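Local coordinates for GTP pyrophosphokinase YjbM (Bacillus subtilis, PDB 5DEC), which transfers a pyrophosphate group from ATP to GTP or GDP to make the stringent-response alarmones pppGpp and ppGpp, working as a cooperative homotetramer, at residues 29-34 and 83-88; 44-49 and 93-98; 11-16 and 59-64; 22-27 and 52-57. All coordinates share one frame; numbering follows the deposited sequence.

Interaction 1: 29-34 and 83-88; sequences VKLKGI and LRIMCQ
Leu31 on the helix and Ile85 on the strand bring their CA atoms to 8.3 Å, the nearest CA pair between 29-34 and 83-88, and side chains fill the gap. The contact illustrates helix-on-sheet packing in an alpha/beta fold: in this RelA/SpoT synthetase, helix 11-38 lies against the mixed sheet and rests here on strand 81-87, an inner strand. No hydrogen bond crosses, and all three touching residues are buried.

One side chain serves the helix. Leu31 points toward the strand and presents its CD1 methyl to two partners, Leu83 and Ile85, whose side chains rise from the same face of the strand. Arg84, between them in sequence, turns away from the helix and belongs to the ATP site, so one short strand segment serves both the core and substrate binding. Leu100 of helix 90-102 also packs on Leu31, closing the core at the junction of two helices and the sheet.

All six residues of 29-34 belong to the allosteric alarmone site, shared between neighbouring subunits. Lys30 NZ makes salt bridges to Asp105 and to Glu26 of the second subunit.

Leu31 CD1 lies 3.8 Å from Leu83 CD2, the two side chains meeting at a slant. With CG1 of Ile85 anti to its carbonyl carbon (chi1 -59°) and the chain extended beyond it, Ile85 CD1 comes to 3.9 Å from Leu31 CD1, the side chains roughly perpendicular.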
# COMPACT_ATOMS: atom_id res chain seq x y z
N VAL B 29 -0.23 -8.76 -6.40
CA VAL B 29 -1.07 -7.82 -7.13
C VAL B 29 -1.89 -8.54 -8.20
O VAL B 29 -3.06 -8.20 -8.45
CB VAL B 29 -0.21 -6.70 -7.78
CG1 VAL B 29 -1.08 -5.81 -8.69
CG2 VAL B 29 0.41 -5.88 -6.70
N LYS B 30 -1.26 -9.52 -8.84
CA LYS B 30 -1.96 -10.32 -9.85
C LYS B 30 -3.16 -11.04 -9.23
O LYS B 30 -4.27 -10.91 -9.71
CB LYS B 30 -1.00 -11.34 -10.48
CG LYS B 30 -0.06 -10.70 -11.55
CD LYS B 30 1.09 -11.64 -11.89
CE LYS B 30 2.01 -11.08 -13.00
NZ LYS B 30 1.31 -11.08 -14.30
N LEU B 31 -2.93 -11.78 -8.17
CA LEU B 31 -4.01 -12.60 -7.59
C LEU B 31 -5.11 -11.76 -6.94
O LEU B 31 -6.31 -12.13 -6.97
CB LEU B 31 -3.40 -13.58 -6.59
CG LEU B 31 -2.42 -14.57 -7.19
CD1 LEU B 31 -1.82 -15.44 -6.10
CD2 LEU B 31 -3.10 -15.42 -8.24
N LYS B 32 -4.74 -10.61 -6.37
CA LYS B 32 -5.74 -9.70 -5.83
C LYS B 32 -6.62 -9.11 -6.92
O LYS B 32 -7.72 -8.65 -6.64
CB LYS B 32 -5.07 -8.55 -5.04
CG LYS B 32 -4.53 -8.99 -3.70
CD LYS B 32 -3.67 -7.91 -3.02
CE LYS B 32 -3.14 -8.44 -1.69
NZ LYS B 32 -2.15 -7.53 -1.06
N GLY B 33 -6.15 -9.16 -8.16
CA GLY B 33 -6.94 -8.69 -9.29
C GLY B 33 -8.14 -9.57 -9.59
O GLY B 33 -9.09 -9.14 -10.24
N ILE B 34 -8.08 -10.82 -9.16
CA ILE B 34 -9.16 -11.77 -9.40
C ILE B 34 -10.43 -11.29 -8.70
O ILE B 34 -11.49 -11.20 -9.31
CB ILE B 34 -8.79 -13.18 -8.92
CG1 ILE B 34 -7.68 -13.76 -9.80
CG2 ILE B 34 -10.02 -14.10 -8.93
CD1 ILE B 34 -7.07 -15.02 -9.25
N LEU B 83 2.51 -17.80 -1.10
CA LEU B 83 1.30 -17.01 -1.03
C LEU B 83 0.19 -17.84 -0.42
O LEU B 83 0.23 -19.07 -0.45
CB LEU B 83 0.86 -16.48 -2.39
CG LEU B 83 1.62 -15.21 -2.78
CD1 LEU B 83 2.88 -15.58 -3.54
CD2 LEU B 83 0.76 -14.24 -3.55
N ARG B 84 -0.80 -17.16 0.14
CA ARG B 84 -1.97 -17.88 0.63
C ARG B 84 -3.19 -17.20 0.09
O ARG B 84 -3.33 -15.97 0.19
CB ARG B 84 -2.00 -17.94 2.15
CG ARG B 84 -0.76 -18.65 2.67
CD ARG B 84 -0.87 -19.17 4.07
NE ARG B 84 0.33 -19.95 4.37
CZ ARG B 84 0.86 -20.09 5.57
NH1 ARG B 84 0.27 -19.54 6.63
NH2 ARG B 84 1.96 -20.82 5.73
N ILE B 85 -4.07 -18.02 -0.48
CA ILE B 85 -5.31 -17.51 -1.03
C ILE B 85 -6.43 -18.04 -0.13
O ILE B 85 -6.56 -19.25 0.03
CB ILE B 85 -5.52 -17.98 -2.49
CG1 ILE B 85 -4.36 -17.51 -3.39
CG2 ILE B 85 -6.84 -17.47 -3.01
CD1 ILE B 85 -4.44 -18.07 -4.85
N MET B 86 -7.22 -17.13 0.45
CA MET B 86 -8.30 -17.52 1.36
C MET B 86 -9.64 -17.39 0.64
O MET B 86 -9.92 -16.36 0.03
CB MET B 86 -8.30 -16.65 2.62
CG MET B 86 -7.63 -17.31 3.81
SD MET B 86 -5.90 -17.75 3.49
CE MET B 86 -5.15 -16.14 3.39
N CYS B 87 -10.46 -18.43 0.74
CA CYS B 87 -11.77 -18.47 0.08
C CYS B 87 -12.89 -18.62 1.10
O CYS B 87 -12.70 -19.24 2.13
CB CYS B 87 -11.82 -19.63 -0.92
SG CYS B 87 -10.40 -19.72 -2.03
N GLN B 88 -14.07 -18.11 0.78
CA GLN B 88 -15.23 -18.23 1.65
C GLN B 88 -15.77 -19.64 1.73
O GLN B 88 -16.08 -20.13 2.82
CB GLN B 88 -16.32 -17.30 1.14
CG GLN B 88 -17.35 -16.91 2.14
CD GLN B 88 -18.06 -15.65 1.71
OE1 GLN B 88 -18.72 -15.63 0.68
NE2 GLN B 88 -17.89 -14.58 2.47

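Interaction 2: 44-49 and 93-98; sequences HSPIEF and IQIVKE
Val96 reaches from helix 90-102 to both Pro46 and Ile47, and the contact across the segments is apolar. With CG1 anti to the backbone N (chi1 173°), its CG2 methyl falls anti to the carbonyl carbon and lies 3.7 Å from Ile47 CG1, also resting 3.7 Å from Pro46 O. The Ile47 and Val96 side chains meet at about a right angle. One helical position back, Ile95 offers its CG2 branch to the proline ring, 3.9 Å from Pro46 CB and nearly as close to CG, again with the side chains crosswise.

The loop 44-49 leads into edge strand 49-54, and it joins the sheet through a classic beta bulge, in which Glu48 and Phe49 both face Met86 on strand 81-87. Ile47, just before the bulge, also packs on Ile85 and on Ile34, while Glu48 and Phe49 contribute to the allosteric alarmone site.

The polar bonds stay within a segment or reach residues beside it. Ser45 OG donates to Ile47 O at 2.9 Å, and Arg35 NH1 bonds to that same oxygen, so two partners grip this carbonyl next to the bulge. His44 NE2 is hydrogen-bonded to Asp92. On the helix, Lys97 NZ donates to Gln94 OE1 at 3.1 Å. Gln94 NE2 makes a nearly straight bond (172°) of 2.9 Å to Glu98 OE2, which it meets from above the carboxylate plane, 46° out of it.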
# COMPACT_ATOMS: atom_id res chain seq x y z
N HIS B 44 -20.28 -13.29 -6.72
CA HIS B 44 -19.49 -13.81 -5.61
C HIS B 44 -18.05 -14.04 -6.04
O HIS B 44 -17.78 -14.88 -6.91
CB HIS B 44 -20.07 -15.11 -5.05
CG HIS B 44 -19.17 -15.78 -4.06
ND1 HIS B 44 -18.91 -15.26 -2.81
CD2 HIS B 44 -18.46 -16.93 -4.15
CE1 HIS B 44 -18.08 -16.07 -2.17
NE2 HIS B 44 -17.79 -17.09 -2.96
N SER B 45 -17.11 -13.34 -5.43
CA SER B 45 -15.70 -13.60 -5.70
C SER B 45 -15.26 -14.91 -5.04
O SER B 45 -15.58 -15.16 -3.89
CB SER B 45 -14.83 -12.44 -5.22
OG SER B 45 -13.46 -12.79 -5.30
N PRO B 46 -14.54 -15.76 -5.79
CA PRO B 46 -14.01 -17.00 -5.21
C PRO B 46 -12.80 -16.76 -4.29
O PRO B 46 -12.32 -17.70 -3.63
CB PRO B 46 -13.62 -17.83 -6.44
CG PRO B 46 -13.33 -16.81 -7.50
CD PRO B 46 -14.29 -15.67 -7.24
N ILE B 47 -12.33 -15.52 -4.24
CA ILE B 47 -11.22 -15.15 -3.37
C ILE B 47 -11.65 -14.08 -2.38
O ILE B 47 -12.19 -13.04 -2.76
CB ILE B 47 -10.01 -14.65 -4.17
CG1 ILE B 47 -9.42 -15.80 -5.00
CG2 ILE B 47 -8.97 -14.03 -3.24
CD1 ILE B 47 -8.22 -15.38 -5.83
N GLU B 48 -11.41 -14.33 -1.11
CA GLU B 48 -11.75 -13.34 -0.10
C GLU B 48 -10.54 -12.41 0.13
O GLU B 48 -10.67 -11.19 0.05
CB GLU B 48 -12.18 -14.05 1.19
CG GLU B 48 -12.89 -13.18 2.16
CD GLU B 48 -14.33 -12.90 1.74
OE1 GLU B 48 -14.73 -13.29 0.62
OE2 GLU B 48 -15.05 -12.27 2.55
N PHE B 49 -9.36 -12.97 0.40
CA PHE B 49 -8.16 -12.15 0.39
C PHE B 49 -6.90 -12.98 0.13
O PHE B 49 -6.95 -14.21 0.07
CB PHE B 49 -8.00 -11.34 1.69
CG PHE B 49 -7.76 -12.18 2.92
CD1 PHE B 49 -8.82 -12.77 3.61
CD2 PHE B 49 -6.47 -12.33 3.42
CE1 PHE B 49 -8.58 -13.52 4.77
CE2 PHE B 49 -6.23 -13.09 4.58
CZ PHE B 49 -7.29 -13.68 5.25
N ILE B 93 -12.46 -23.23 -3.78
CA ILE B 93 -11.08 -23.69 -3.91
C ILE B 93 -10.83 -24.32 -5.28
O ILE B 93 -9.85 -24.00 -5.94
CB ILE B 93 -10.72 -24.66 -2.78
CG1 ILE B 93 -10.73 -23.88 -1.46
CG2 ILE B 93 -9.34 -25.27 -3.00
CD1 ILE B 93 -10.55 -24.74 -0.26
N GLN B 94 -11.75 -25.16 -5.74
CA GLN B 94 -11.62 -25.78 -7.05
C GLN B 94 -11.65 -24.72 -8.14
O GLN B 94 -10.94 -24.84 -9.13
CB GLN B 94 -12.74 -26.82 -7.26
CG GLN B 94 -12.65 -27.57 -8.58
CD GLN B 94 -11.37 -28.38 -8.73
OE1 GLN B 94 -10.81 -28.86 -7.74
NE2 GLN B 94 -10.89 -28.51 -9.96
N ILE B 95 -12.46 -23.68 -7.95
CA ILE B 95 -12.54 -22.59 -8.91
C ILE B 95 -11.21 -21.85 -9.02
O ILE B 95 -10.71 -21.62 -10.12
CB ILE B 95 -13.68 -21.61 -8.53
CG1 ILE B 95 -15.04 -22.29 -8.71
CG2 ILE B 95 -13.60 -20.35 -9.37
CD1 ILE B 95 -16.21 -21.46 -8.24
N VAL B 96 -10.60 -21.53 -7.88
CA VAL B 96 -9.33 -20.82 -7.88
C VAL B 96 -8.24 -21.70 -8.49
O VAL B 96 -7.43 -21.23 -9.31
CB VAL B 96 -8.91 -20.37 -6.44
CG1 VAL B 96 -7.51 -19.79 -6.45
CG2 VAL B 96 -9.91 -19.37 -5.88
N LYS B 97 -8.24 -22.97 -8.11
CA LYS B 97 -7.31 -23.94 -8.68
C LYS B 97 -7.34 -23.91 -10.20
O LYS B 97 -6.30 -23.88 -10.87
CB LYS B 97 -7.64 -25.35 -8.22
CG LYS B 97 -7.12 -25.75 -6.86
CD LYS B 97 -7.63 -27.15 -6.48
CE LYS B 97 -7.36 -28.15 -7.59
NZ LYS B 97 -7.84 -29.52 -7.23
N GLU B 98 -8.55 -23.96 -10.76
CA GLU B 98 -8.70 -23.98 -12.20
C GLU B 98 -8.26 -22.68 -12.83
O GLU B 98 -7.67 -22.69 -13.92
CB GLU B 98 -10.14 -24.32 -12.57
CG GLU B 98 -10.40 -25.79 -12.31
CD GLU B 98 -11.86 -26.19 -12.45
OE1 GLU B 98 -12.71 -25.30 -12.65
OE2 GLU B 98 -12.13 -27.41 -12.37

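Interaction 3: 11-16 and 59-64; sequences DKWERF and SILEKA. Unlike the reference sequence in segment 11-16: Asp11 (reference Lys), Lys12 (reference Gln).
Trp13 spans most of the gap between helices 11-38 and 57-66, a clear example of one large aromatic residue joining backbones that stand well apart: even the nearest CA atoms, those of Trp13 and Ile60, are 10.6 Å from each other. The tight part gathers at the far end of the six-membered ring. There CZ2 of Trp13 meets CD2 of Leu61 at 3.6 Å, the closest touch. Next to it, Trp13 CH2 lies 4.0 Å from Ile60 CG2, and Trp13 CZ3 lies 4.0 Å from Ile60 CD1, so both methyl groups of the isoleucine reach the indole. Leu61 comes in at a slant, whereas Trp13 and Ile60 slide past each other in opposite directions. The first torsion of Trp13 (chi1 -91°) is swung off the usual staggered value as the ring extends toward helix 57-66.

The contact thins away from the indole. Phe16, one turn on, points toward the partner helix, but its CE2 stays 5.1 Å from Ile60 CD1, its ring meeting Tyr20 instead. Outward, Arg15 and Glu62 are exposed, the latter in a salt bridge with Arg65. Replacing Trp13 by alanine would remove the whole indole and would probably leave Ile60 and Leu61 without their packing partner, with a gap between the two helices.

Beyond the contact, Val57 and Ile74 also pack on the indole. Lys63, on the next turn of helix 57-66, pairs with the magnesium ligand Asp79 just before strand 81-87, so the contact lies on the same short helix as Ser59 and Lys63 of the ATP site.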
# COMPACT_ATOMS: atom_id res chain seq x y z
N ASP B 11 24.20 -10.22 4.24
CA ASP B 11 23.43 -9.58 3.18
C ASP B 11 23.59 -10.33 1.85
O ASP B 11 22.97 -9.97 0.85
CB ASP B 11 23.74 -8.09 3.07
CG ASP B 11 22.80 -7.26 3.95
OD1 ASP B 11 22.39 -7.78 5.01
OD2 ASP B 11 22.44 -6.13 3.57
N LYS B 12 24.48 -11.32 1.83
CA LYS B 12 24.50 -12.26 0.72
C LYS B 12 23.14 -12.95 0.73
O LYS B 12 22.60 -13.30 -0.31
CB LYS B 12 25.63 -13.29 0.85
CG LYS B 12 27.02 -12.73 0.62
CD LYS B 12 28.01 -13.84 0.33
CE LYS B 12 29.42 -13.29 0.24
NZ LYS B 12 29.55 -12.33 -0.89
N TRP B 13 22.59 -13.14 1.94
CA TRP B 13 21.26 -13.70 2.12
C TRP B 13 20.20 -12.76 1.57
O TRP B 13 19.31 -13.18 0.83
CB TRP B 13 20.95 -13.96 3.59
CG TRP B 13 21.30 -15.31 4.07
CD1 TRP B 13 22.33 -15.64 4.90
CD2 TRP B 13 20.63 -16.52 3.75
NE1 TRP B 13 22.33 -17.00 5.12
CE2 TRP B 13 21.30 -17.56 4.42
CE3 TRP B 13 19.51 -16.83 2.96
CZ2 TRP B 13 20.89 -18.89 4.33
CZ3 TRP B 13 19.12 -18.15 2.87
CH2 TRP B 13 19.80 -19.16 3.55
N GLU B 14 20.31 -11.50 1.94
CA GLU B 14 19.31 -10.52 1.59
C GLU B 14 19.36 -10.26 0.09
O GLU B 14 18.34 -9.94 -0.53
CB GLU B 14 19.52 -9.22 2.38
CG GLU B 14 18.25 -8.54 2.86
CD GLU B 14 17.38 -9.43 3.75
OE1 GLU B 14 17.91 -10.35 4.41
OE2 GLU B 14 16.16 -9.19 3.78
N ARG B 15 20.53 -10.45 -0.50
CA ARG B 15 20.67 -10.36 -1.94
C ARG B 15 20.08 -11.61 -2.61
O ARG B 15 19.50 -11.53 -3.69
CB ARG B 15 22.15 -10.14 -2.32
CG ARG B 15 22.70 -10.97 -3.47
CD ARG B 15 24.24 -10.90 -3.51
NE ARG B 15 24.73 -9.52 -3.48
CZ ARG B 15 25.64 -9.05 -2.63
NH1 ARG B 15 26.21 -9.86 -1.74
NH2 ARG B 15 26.01 -7.78 -2.69
N PHE B 16 20.21 -12.76 -1.95
CA PHE B 16 19.62 -14.03 -2.42
C PHE B 16 18.09 -13.99 -2.42
O PHE B 16 17.44 -14.62 -3.25
CB PHE B 16 20.11 -15.19 -1.55
CG PHE B 16 19.41 -16.50 -1.80
CD1 PHE B 16 19.70 -17.26 -2.92
CD2 PHE B 16 18.48 -16.99 -0.89
CE1 PHE B 16 19.06 -18.47 -3.15
CE2 PHE B 16 17.84 -18.20 -1.11
CZ PHE B 16 18.14 -18.94 -2.24
N SER B 59 14.29 -19.40 9.50
CA SER B 59 13.34 -20.46 9.22
C SER B 59 13.77 -21.26 8.00
O SER B 59 13.47 -22.45 7.91
CB SER B 59 11.94 -19.87 9.02
OG SER B 59 11.04 -20.87 8.56
N ILE B 60 14.47 -20.62 7.07
CA ILE B 60 15.03 -21.33 5.92
C ILE B 60 16.11 -22.30 6.39
O ILE B 60 16.10 -23.48 6.03
CB ILE B 60 15.64 -20.37 4.86
CG1 ILE B 60 14.56 -19.50 4.22
CG2 ILE B 60 16.33 -21.17 3.76
CD1 ILE B 60 15.12 -18.48 3.24
N LEU B 61 17.05 -21.79 7.18
CA LEU B 61 18.13 -22.60 7.75
C LEU B 61 17.59 -23.75 8.60
O LEU B 61 18.01 -24.90 8.44
CB LEU B 61 19.10 -21.74 8.56
CG LEU B 61 19.95 -20.73 7.77
CD1 LEU B 61 20.68 -19.78 8.71
CD2 LEU B 61 20.94 -21.44 6.86
N GLU B 62 16.66 -23.45 9.50
CA GLU B 62 16.08 -24.47 10.38
C GLU B 62 15.44 -25.62 9.63
O GLU B 62 15.67 -26.79 9.95
CB GLU B 62 15.01 -23.86 11.29
CG GLU B 62 15.49 -23.08 12.48
CD GLU B 62 15.49 -23.93 13.75
OE1 GLU B 62 14.85 -25.01 13.76
OE2 GLU B 62 16.11 -23.52 14.75
N LYS B 63 14.65 -25.30 8.62
CA LYS B 63 14.02 -26.34 7.83
C LYS B 63 15.04 -27.09 6.97
O LYS B 63 14.89 -28.28 6.72
CB LYS B 63 12.92 -25.73 6.96
CG LYS B 63 12.50 -26.60 5.80
CD LYS B 63 11.23 -26.13 5.15
CE LYS B 63 10.95 -26.94 3.90
NZ LYS B 63 9.65 -26.59 3.26
N ALA B 64 16.09 -26.39 6.56
CA ALA B 64 17.13 -26.98 5.72
C ALA B 64 17.92 -28.01 6.51
O ALA B 64 18.39 -29.01 5.98
CB ALA B 64 18.05 -25.91 5.17

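Interaction 4: 22-27 and 52-57; sequences QAVEEL and GRVKPV
In a helix-to-strand contact without hydrogen bonds, Val24 packs on the Gly52-Arg53 backbone and on the side chain of Val54, where helix 11-38 passes edge strand 49-54. Helix and strand segments run antiparallel at 176°, with their axes 8.2 Å apart. Val24 works with both branches. Its CG1, anti to the backbone N (chi1 170°), rests on the peptide bond between Gly52 and Arg53, 3.9 Å from Gly52 C and equally far from Arg53 N. Its CG2 meets Val54 CG2 at 4.0 Å, the two valines crossing at a slant. The fit over Gly52 is close: a beta carbon there would fall 2.8 Å from Val24 CG1 and clash.

In the nucleotidyltransferase-like fold of RelA/SpoT synthetases, this strand end leads straight to substrate. Arg53, Val54 and Lys55 bind ATP and the alarmone product. Arg53 turns its poorly ordered side chain away from the helix, and Lys55 makes a salt bridge to Asp79.

On the helix, Gln22 NE2 donates to the anti lone pair of Glu26 OE2 at 2.9 Å, with the acceptor close to the amide plane. Gln22 NE2 also bonds to Val29 O of the second subunit, while Glu26 OE1 is hydrogen-bonded to Tyr132 OH.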
# COMPACT_ATOMS: atom_id res chain seq x y z
N GLN B 22 10.39 -10.07 -4.77
CA GLN B 22 9.78 -9.42 -5.92
C GLN B 22 8.74 -10.36 -6.58
O GLN B 22 7.67 -9.93 -6.98
CB GLN B 22 10.86 -8.99 -6.92
CG GLN B 22 10.33 -8.26 -8.18
CD GLN B 22 9.63 -6.94 -7.89
OE1 GLN B 22 9.88 -6.30 -6.87
NE2 GLN B 22 8.75 -6.53 -8.79
N ALA B 23 9.05 -11.65 -6.66
CA ALA B 23 8.06 -12.59 -7.19
C ALA B 23 6.77 -12.57 -6.38
O ALA B 23 5.66 -12.54 -6.93
CB ALA B 23 8.63 -13.99 -7.22
N VAL B 24 6.92 -12.59 -5.06
CA VAL B 24 5.75 -12.50 -4.17
C VAL B 24 4.96 -11.21 -4.38
O VAL B 24 3.73 -11.25 -4.48
CB VAL B 24 6.19 -12.64 -2.69
CG1 VAL B 24 5.05 -12.29 -1.73
CG2 VAL B 24 6.69 -14.06 -2.45
N GLU B 25 5.63 -10.06 -4.46
CA GLU B 25 4.87 -8.81 -4.67
C GLU B 25 4.14 -8.78 -6.01
O GLU B 25 3.02 -8.22 -6.13
CB GLU B 25 5.79 -7.58 -4.57
CG GLU B 25 6.36 -7.33 -3.18
CD GLU B 25 5.30 -7.40 -2.07
OE1 GLU B 25 4.24 -6.76 -2.18
OE2 GLU B 25 5.55 -8.10 -1.07
N GLU B 26 4.76 -9.33 -7.05
CA GLU B 26 4.12 -9.35 -8.36
C GLU B 26 2.90 -10.26 -8.34
O GLU B 26 1.84 -9.90 -8.82
CB GLU B 26 5.10 -9.78 -9.45
CG GLU B 26 6.20 -8.71 -9.69
CD GLU B 26 7.13 -9.02 -10.85
OE1 GLU B 26 6.81 -9.90 -11.68
OE2 GLU B 26 8.20 -8.37 -10.91
N LEU B 27 3.05 -11.44 -7.76
CA LEU B 27 1.95 -12.39 -7.67
C LEU B 27 0.83 -11.91 -6.75
O LEU B 27 -0.33 -12.20 -7.00
CB LEU B 27 2.47 -13.75 -7.22
CG LEU B 27 3.14 -14.55 -8.33
CD1 LEU B 27 3.90 -15.73 -7.73
CD2 LEU B 27 2.11 -15.03 -9.35
N GLY B 52 1.02 -12.91 1.27
CA GLY B 52 2.26 -13.47 0.77
C GLY B 52 3.42 -13.16 1.70
O GLY B 52 3.41 -12.17 2.44
N ARG B 53 4.41 -14.03 1.68
CA ARG B 53 5.50 -13.98 2.64
C ARG B 53 6.74 -14.67 2.07
O ARG B 53 6.63 -15.73 1.44
CB ARG B 53 5.02 -14.63 3.96
CG ARG B 53 6.00 -15.54 4.65
CD ARG B 53 7.08 -14.78 5.37
NE ARG B 53 6.65 -14.07 6.56
CZ ARG B 53 6.60 -14.63 7.77
NH1 ARG B 53 6.93 -15.91 7.92
NH2 ARG B 53 6.21 -13.91 8.81
N VAL B 54 7.91 -14.07 2.28
CA VAL B 54 9.17 -14.77 2.05
C VAL B 54 9.71 -15.28 3.38
O VAL B 54 9.74 -14.54 4.37
CB VAL B 54 10.23 -13.86 1.36
CG1 VAL B 54 11.60 -14.53 1.35
CG2 VAL B 54 9.78 -13.52 -0.04
N LYS B 55 10.14 -16.54 3.40
CA LYS B 55 10.60 -17.19 4.62
C LYS B 55 11.80 -16.48 5.24
O LYS B 55 12.76 -16.17 4.55
CB LYS B 55 10.97 -18.63 4.31
CG LYS B 55 10.62 -19.62 5.40
CD LYS B 55 10.38 -21.01 4.83
CE LYS B 55 9.37 -21.78 5.66
NZ LYS B 55 9.39 -23.23 5.35
N PRO B 56 11.73 -16.19 6.56
CA PRO B 56 12.89 -15.59 7.23
C PRO B 56 14.10 -16.53 7.16
O PRO B 56 13.94 -17.75 7.13
CB PRO B 56 12.40 -15.40 8.67
CG PRO B 56 10.90 -15.42 8.59
CD PRO B 56 10.58 -16.35 7.46
N VAL B 57 15.29 -15.94 7.10
CA VAL B 57 16.53 -16.69 6.96
C VAL B 57 16.68 -17.81 8.00
O VAL B 57 17.08 -18.93 7.67
CB VAL B 57 17.73 -15.74 7.05
CG1 VAL B 57 19.03 -16.50 6.83
CG2 VAL B 57 17.59 -14.64 6.02

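From the N terminus, helix 11-38 supplies the first segment of interactions 3, 4 and 1 in turn, and each closes a loop to a later part of the chain. Interaction 4, returning at strand 49-54, is nested inside the loop that interaction 3 closes at helix 57-66. Interaction 1 reaches further, to strand 81-87, and crosses both. Interaction 2 starts in the loop before strand 49-54, ends on helix 90-102 and crosses all three others. Interactions 1 and 4 touch through Leu83, interactions 1 and 2 through strand pairing at Met86. Together they tie the long helix to adjacent strands and two further helices, from allosteric site to ATP site.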